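Local structure of interphotoreceptor retinoid-binding protein (Xenopus laevis, 1J7X) at residues 276-279 against 280-283; 115-118 against 119-123; 30-33 against 34-37. The protein probably binds and carries retinoids, as a functional unit of the protein that ferries them between cells of the eye in the visual cycle. All coordinates share one frame; numbering follows the deposited sequence.

Contact 1: 276-279 against 280-283; sequences VVPD and AIVL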
loop_
_atom_site.group_PDB
_atom_site.type_symbol
_atom_site.label_atom_id
_atom_site.label_comp_id
_atom_site.label_asym_id
_atom_site.label_seq_id
_atom_site.Cartn_x
_atom_site.Cartn_y
_atom_site.Cartn_z
ATOM N N VAL A 276 4.226 6.067 1.271
ATOM C CA VAL A 276 3.864 6.975 0.170
ATOM C C VAL A 276 4.361 8.334 0.614
ATOM O O VAL A 276 4.242 8.716 1.803
ATOM C CB VAL A 276 2.338 7.053 0.027
ATOM C CG1 VAL A 276 1.949 8.092 -0.970
ATOM C CG2 VAL A 276 1.798 5.692 -0.358
ATOM N N VAL A 277 4.943 9.066 -0.297
ATOM C CA VAL A 277 5.449 10.409 -0.050
ATOM C C VAL A 277 4.478 11.391 -0.637
ATOM O O VAL A 277 4.268 11.431 -1.866
ATOM C CB VAL A 277 6.848 10.607 -0.731
ATOM C CG1 VAL A 277 7.346 11.986 -0.365
ATOM C CG2 VAL A 277 7.785 9.652 -0.168
ATOM N N PRO A 278 3.785 12.155 0.205
ATOM C CA PRO A 278 2.759 13.110 -0.297
ATOM C C PRO A 278 3.334 14.162 -1.232
ATOM O O PRO A 278 4.536 14.506 -1.132
ATOM C CB PRO A 278 2.277 13.779 0.967
ATOM C CG PRO A 278 2.425 12.664 2.013
ATOM C CD PRO A 278 3.779 12.075 1.667
ATOM N N ASP A 279 2.479 14.703 -2.084
ATOM C CA ASP A 279 2.804 15.812 -2.941
ATOM C C ASP A 279 2.948 17.049 -1.995
ATOM O O ASP A 279 3.913 17.844 -2.105
ATOM C CB ASP A 279 1.703 16.052 -3.936
ATOM C CG ASP A 279 1.550 14.924 -4.830
ATOM O OD1 ASP A 279 2.498 14.697 -5.638
ATOM O OD2 ASP A 279 0.610 14.088 -4.778
ATOM N N ALA A 280 2.038 17.191 -1.039
ATOM C CA ALA A 280 2.082 18.314 -0.084
ATOM C C ALA A 280 2.279 17.758 1.316
ATOM O O ALA A 280 1.338 17.253 1.951
ATOM C CB ALA A 280 0.820 19.184 -0.185
ATOM N N ILE A 281 3.514 17.767 1.792
ATOM C CA ILE A 281 3.874 17.260 3.049
ATOM C C ILE A 281 3.530 18.225 4.141
ATOM O O ILE A 281 4.048 19.363 4.107
ATOM C CB ILE A 281 5.360 16.873 3.101
ATOM C CG1 ILE A 281 5.654 15.706 2.151
ATOM C CG2 ILE A 281 5.719 16.474 4.444
ATOM C CD1 ILE A 281 7.115 15.284 2.038
ATOM N N VAL A 282 2.672 17.816 5.049
ATOM C CA VAL A 282 2.262 18.562 6.241
ATOM C C VAL A 282 1.971 17.585 7.316
ATOM O O VAL A 282 1.800 16.376 7.126
ATOM C CB VAL A 282 1.053 19.486 5.994
ATOM C CG1 VAL A 282 1.312 20.402 4.893
ATOM C CG2 VAL A 282 -0.142 18.696 5.574
ATOM N N LEU A 283 1.924 18.059 8.577
ATOM C CA LEU A 283 1.582 17.148 9.667
ATOM C C LEU A 283 0.052 16.771 9.451
ATOM O O LEU A 283 -0.722 17.541 8.852
ATOM C CB LEU A 283 1.736 17.856 11.040
ATOM C CG LEU A 283 3.115 17.660 11.728
ATOM C CD1 LEU A 283 4.114 18.053 10.812
ATOM C CD2 LEU A 283 3.240 18.578 12.992
HETATM O O HOH W 1 5.441 18.815 -0.028
#
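The pyrrolidine ring of P278 carries the CG1 of I281 over one face, 4.1 Å from the ring's CB, so that the isoleucine stands across the proline at about a right angle. P278 CB also lies 3.7 Å from A280 O. I232 and I236 add further apolar contacts to the proline from the body of the domain. The other flat group, the carboxylate of D279, is engaged outside the turn, with strand 231-234: OD2 accepts a hydrogen bond from I232 N and a weak one from Q225 NE2. Just before the proline, V277 CG1 meets the far end of I281, CD1, at 4.1 Å. The isoleucine reaches that far because its chain is extended beyond CG1 (chi2 176°), with CG1 itself 3.7 Å from P278 O. No direct hydrogen bond joins 276-279 to 280-283. A water closes the bend instead, giving a hydrogen to D279 O at 2.8 Å and accepting one from I281 N at 2.9 Å. Beyond the bend, A280 forms backbone hydrogen bonds with I232 and G234, and V282 with G234; strand 280-281 thereby becomes the outermost, parallel neighbour of 231-234 in the mixed sheet of a ClpP/crotonase-type fold. V277 O, for its part, accepts from Q225 NE2 of helix 216-226. The turn is thus held by two kinds of force: apolar contact of I281 with V277 and P278 within it, and polar bonds that run mostly outward to the sheet and helix, with a water bridging D279 O and I281 N.

Contact 2: 115-118 against 119-123; sequences QFAD and VSVIA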
loop_
_atom_site.group_PDB
_atom_site.type_symbol
_atom_site.label_atom_id
_atom_site.label_comp_id
_atom_site.label_asym_id
_atom_site.label_seq_id
_atom_site.Cartn_x
_atom_site.Cartn_y
_atom_site.Cartn_z
ATOM N N GLN A 115 -10.709 1.506 6.969
ATOM C CA GLN A 115 -10.225 0.193 6.651
ATOM C C GLN A 115 -10.549 -0.113 5.192
ATOM O O GLN A 115 -11.355 0.570 4.646
ATOM C CB GLN A 115 -10.869 -0.812 7.599
ATOM C CG GLN A 115 -12.293 -0.964 7.472
ATOM C CD GLN A 115 -12.817 -2.069 8.344
ATOM O OE1 GLN A 115 -13.059 -1.837 9.579
ATOM N NE2 GLN A 115 -13.137 -3.206 7.717
ATOM N N PHE A 116 -9.929 -1.134 4.622
ATOM C CA PHE A 116 -10.190 -1.633 3.269
ATOM C C PHE A 116 -10.596 -3.114 3.535
ATOM O O PHE A 116 -9.818 -3.917 3.926
ATOM C CB PHE A 116 -8.952 -1.549 2.399
ATOM C CG PHE A 116 -8.823 -0.245 1.695
ATOM C CD1 PHE A 116 -8.319 0.834 2.352
ATOM C CD2 PHE A 116 -9.162 -0.142 0.344
ATOM C CE1 PHE A 116 -8.275 2.023 1.698
ATOM C CE2 PHE A 116 -9.053 1.040 -0.325
ATOM C CZ PHE A 116 -8.600 2.115 0.349
ATOM N N ALA A 117 -11.815 -3.444 3.300
ATOM C CA ALA A 117 -12.243 -4.833 3.416
ATOM C C ALA A 117 -11.955 -5.595 2.106
ATOM O O ALA A 117 -11.742 -4.984 1.081
ATOM C CB ALA A 117 -13.693 -4.835 3.673
ATOM N N ASP A 118 -11.953 -6.905 2.206
ATOM C CA ASP A 118 -11.707 -7.768 1.088
ATOM C C ASP A 118 -12.815 -7.522 0.018
ATOM O O ASP A 118 -13.946 -7.134 0.354
ATOM C CB ASP A 118 -11.755 -9.245 1.516
ATOM C CG ASP A 118 -11.413 -10.167 0.383
ATOM O OD1 ASP A 118 -10.216 -10.274 0.038
ATOM O OD2 ASP A 118 -12.341 -10.707 -0.264
ATOM N N VAL A 119 -12.446 -7.759 -1.225
ATOM C CA VAL A 119 -13.406 -7.525 -2.281
ATOM C C VAL A 119 -14.715 -8.370 -2.076
ATOM O O VAL A 119 -15.777 -8.002 -2.579
ATOM C CB VAL A 119 -12.770 -7.668 -3.682
ATOM C CG1 VAL A 119 -12.477 -9.112 -3.993
ATOM C CG2 VAL A 119 -13.646 -6.997 -4.747
ATOM N N SER A 120 -14.593 -9.505 -1.351
ATOM C CA SER A 120 -15.793 -10.341 -1.159
ATOM C C SER A 120 -16.819 -9.621 -0.282
ATOM O O SER A 120 -18.017 -9.836 -0.436
ATOM C CB SER A 120 -15.416 -11.706 -0.661
ATOM O OG SER A 120 -14.775 -11.671 0.606
ATOM N N VAL A 121 -16.327 -8.779 0.629
ATOM C CA VAL A 121 -17.118 -7.991 1.500
ATOM C C VAL A 121 -17.706 -6.832 0.770
ATOM O O VAL A 121 -18.926 -6.553 0.849
ATOM C CB VAL A 121 -16.343 -7.578 2.707
ATOM C CG1 VAL A 121 -17.187 -6.595 3.552
ATOM C CG2 VAL A 121 -15.890 -8.859 3.533
ATOM N N ILE A 122 -16.874 -6.126 -0.012
ATOM C CA ILE A 122 -17.332 -5.008 -0.752
ATOM C C ILE A 122 -18.419 -5.388 -1.702
ATOM O O ILE A 122 -19.339 -4.607 -1.929
ATOM C CB ILE A 122 -16.242 -4.230 -1.544
ATOM C CG1 ILE A 122 -15.173 -3.702 -0.599
ATOM C CG2 ILE A 122 -16.821 -3.081 -2.399
ATOM C CD1 ILE A 122 -15.727 -2.659 0.407
ATOM N N ALA A 123 -18.343 -6.614 -2.220
ATOM C CA ALA A 123 -19.385 -7.099 -3.140
ATOM C C ALA A 123 -20.761 -7.037 -2.478
ATOM O O ALA A 123 -21.713 -6.375 -2.985
ATOM C CB ALA A 123 -19.069 -8.529 -3.526
#
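D118 OD2 is gripped twice by S120, each bond 2.8 Å long: S120 OG donates from the anti side, 23° out of the carboxylate plane, and S120 N reaches it from above the opposite face. The backbone bond, nearly straight at 164°, closes an Asx turn. D118 CG sits anti to its own backbone N (chi1 -176°), and this torsion brings OD2 to S120 over the first turn of the helix. D118 is therefore the N-cap of helix 119-137, its side chain taking up an amide that has no preceding turn to bond to; a negative charge here would probably also be favoured by the helix dipole. The carbonyl of D118 starts the backbone ladder: its O accepts from both I122 N, at 3.1 Å, and V121 N, at 2.9 Å. Just before the cap in the chain, A117 CB packs against V121, 3.9 Å from CG1, and lies 4.4 Å from I122 CD1, so this loop residue rests on the helix flank. In the second shell, T156 OG1 is hydrogen-bonded to both D118 OD1 and V119 N, fixing the other carboxylate oxygen and a further end amide, and S154 OG adds a weak bond to OD1. I84 lies against V121, and L160 of helix 158-163 against I122.

Contact 3: 30-33 against 34-37; sequences QHLP and NLDY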
loop_
_atom_site.group_PDB
_atom_site.type_symbol
_atom_site.label_atom_id
_atom_site.label_comp_id
_atom_site.label_asym_id
_atom_site.label_seq_id
_atom_site.Cartn_x
_atom_site.Cartn_y
_atom_site.Cartn_z
ATOM N N GLN A 30 27.863 -13.846 -5.833
ATOM C CA GLN A 30 29.305 -13.609 -6.013
ATOM C C GLN A 30 29.865 -12.787 -4.842
ATOM O O GLN A 30 30.954 -13.082 -4.305
ATOM C CB GLN A 30 29.550 -12.812 -7.299
ATOM C CG GLN A 30 29.287 -13.598 -8.594
ATOM C CD GLN A 30 30.283 -14.696 -8.869
ATOM O OE1 GLN A 30 31.455 -14.599 -8.394
ATOM N NE2 GLN A 30 29.853 -15.746 -9.665
ATOM N N HIS A 31 29.145 -11.742 -4.424
ATOM C CA HIS A 31 29.694 -10.872 -3.438
ATOM C C HIS A 31 29.593 -11.431 -2.016
ATOM O O HIS A 31 30.497 -11.308 -1.220
ATOM C CB HIS A 31 28.986 -9.537 -3.511
ATOM C CG HIS A 31 29.464 -8.657 -4.610
ATOM N ND1 HIS A 31 30.773 -8.257 -4.730
ATOM C CD2 HIS A 31 28.800 -8.081 -5.641
ATOM C CE1 HIS A 31 30.896 -7.469 -5.774
ATOM N NE2 HIS A 31 29.712 -7.344 -6.348
ATOM N N LEU A 32 28.433 -11.912 -1.630
ATOM C CA LEU A 32 28.253 -12.309 -0.251
ATOM C C LEU A 32 29.335 -13.278 0.331
ATOM O O LEU A 32 29.770 -13.103 1.465
ATOM C CB LEU A 32 26.904 -12.892 -0.058
ATOM C CG LEU A 32 25.763 -11.887 -0.151
ATOM C CD1 LEU A 32 24.400 -12.525 -0.034
ATOM C CD2 LEU A 32 25.955 -10.796 0.950
ATOM N N PRO A 33 29.737 -14.302 -0.394
ATOM C CA PRO A 33 30.745 -15.211 0.098
ATOM C C PRO A 33 32.118 -14.582 0.086
ATOM O O PRO A 33 33.007 -15.109 0.695
ATOM C CB PRO A 33 30.643 -16.386 -0.900
ATOM C CG PRO A 33 29.324 -16.249 -1.499
ATOM C CD PRO A 33 29.145 -14.795 -1.640
ATOM N N ASN A 34 32.267 -13.458 -0.570
ATOM C CA ASN A 34 33.540 -12.812 -0.702
ATOM C C ASN A 34 33.874 -11.840 0.438
ATOM O O ASN A 34 34.993 -11.423 0.570
ATOM C CB ASN A 34 33.595 -12.100 -2.102
ATOM C CG ASN A 34 34.953 -11.433 -2.410
ATOM O OD1 ASN A 34 35.996 -12.090 -2.401
ATOM N ND2 ASN A 34 34.928 -10.099 -2.671
ATOM N N LEU A 35 32.873 -11.439 1.187
ATOM C CA LEU A 35 33.065 -10.447 2.213
ATOM C C LEU A 35 34.054 -10.950 3.271
ATOM O O LEU A 35 34.250 -12.082 3.461
ATOM C CB LEU A 35 31.738 -10.136 2.872
ATOM C CG LEU A 35 30.622 -9.527 2.009
ATOM C CD1 LEU A 35 29.348 -9.324 2.897
ATOM C CD2 LEU A 35 31.055 -8.266 1.398
ATOM N N ASP A 36 34.648 -10.035 3.978
ATOM C CA ASP A 36 35.502 -10.275 5.081
ATOM C C ASP A 36 34.681 -10.343 6.393
ATOM O O ASP A 36 34.259 -9.341 6.858
ATOM C CB ASP A 36 36.518 -9.129 5.150
ATOM C CG ASP A 36 37.215 -9.074 6.452
ATOM O OD1 ASP A 36 37.604 -10.138 6.964
ATOM O OD2 ASP A 36 37.342 -7.989 7.061
ATOM N N TYR A 37 34.429 -11.548 6.857
ATOM C CA TYR A 37 33.719 -11.913 8.091
ATOM C C TYR A 37 34.620 -12.434 9.202
ATOM O O TYR A 37 34.335 -13.475 9.835
ATOM C CB TYR A 37 32.855 -13.131 7.872
ATOM C CG TYR A 37 31.825 -12.950 6.833
ATOM C CD1 TYR A 37 32.022 -13.482 5.564
ATOM C CD2 TYR A 37 30.629 -12.242 7.115
ATOM C CE1 TYR A 37 31.104 -13.338 4.600
ATOM C CE2 TYR A 37 29.688 -12.081 6.157
ATOM C CZ TYR A 37 29.930 -12.584 4.879
ATOM O OH TYR A 37 28.958 -12.496 3.926
HETATM O O HOH W 2 32.999 -8.498 -3.423
#
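Y37 and L32 meet with the phenol edge-on to a backbone carbonyl: L32 O lies at the edge of the ring and in its plane, and Y37 OH donates to it at 2.7 Å, tilted 25° from the carbonyl plane. The ring gets there because CG stands anti to the carbonyl carbon of Y37 (chi1 -60°), folding the side chain back along the chain. L32 and L35 lie alongside each other and point the same way, with L32 CD2 4.2 Å from L35 CD1. The contact sits near the end of helix 25-31, where the chain passes into the loop leading to helix 43-58: H31 O accepts from N34 N at 2.9 Å, and weakly from L35 N. H31 and N34 share a water, which lies at the edge of the imidazole, in its plane, 2.6 Å from H31 ND1, and accepts from N34 ND2. L8 and L50 each touch both L32 and Y37, C12 adds to L32 and V4 to Y37, so helices 2-18 and 43-58 pack against this turn. A phenylalanine in place of Y37 would probably leave L32 O without its hydroxyl donor and the loop less tied to the helix end.

Overall arrangement
Contacts 1 and 2 belong to the S41-family part of the chain, their centres 27 Å apart and their nearest atoms about 11 Å. They are related through one mixed sheet: contact 2 follows strand 108-112 by way of a loop, and contact 1 leads into the outermost strand, 280-281. Helix 216-226 lies between them in contact terms, with F116 of contact 2 touching A216 and A217 and V276 of contact 1 touching E218 and Y222. Contact 3 stands apart in the N-terminal helical region, centred 39 Å from contact 1 and 46 Å from contact 2, across the chain's centre from contact 2.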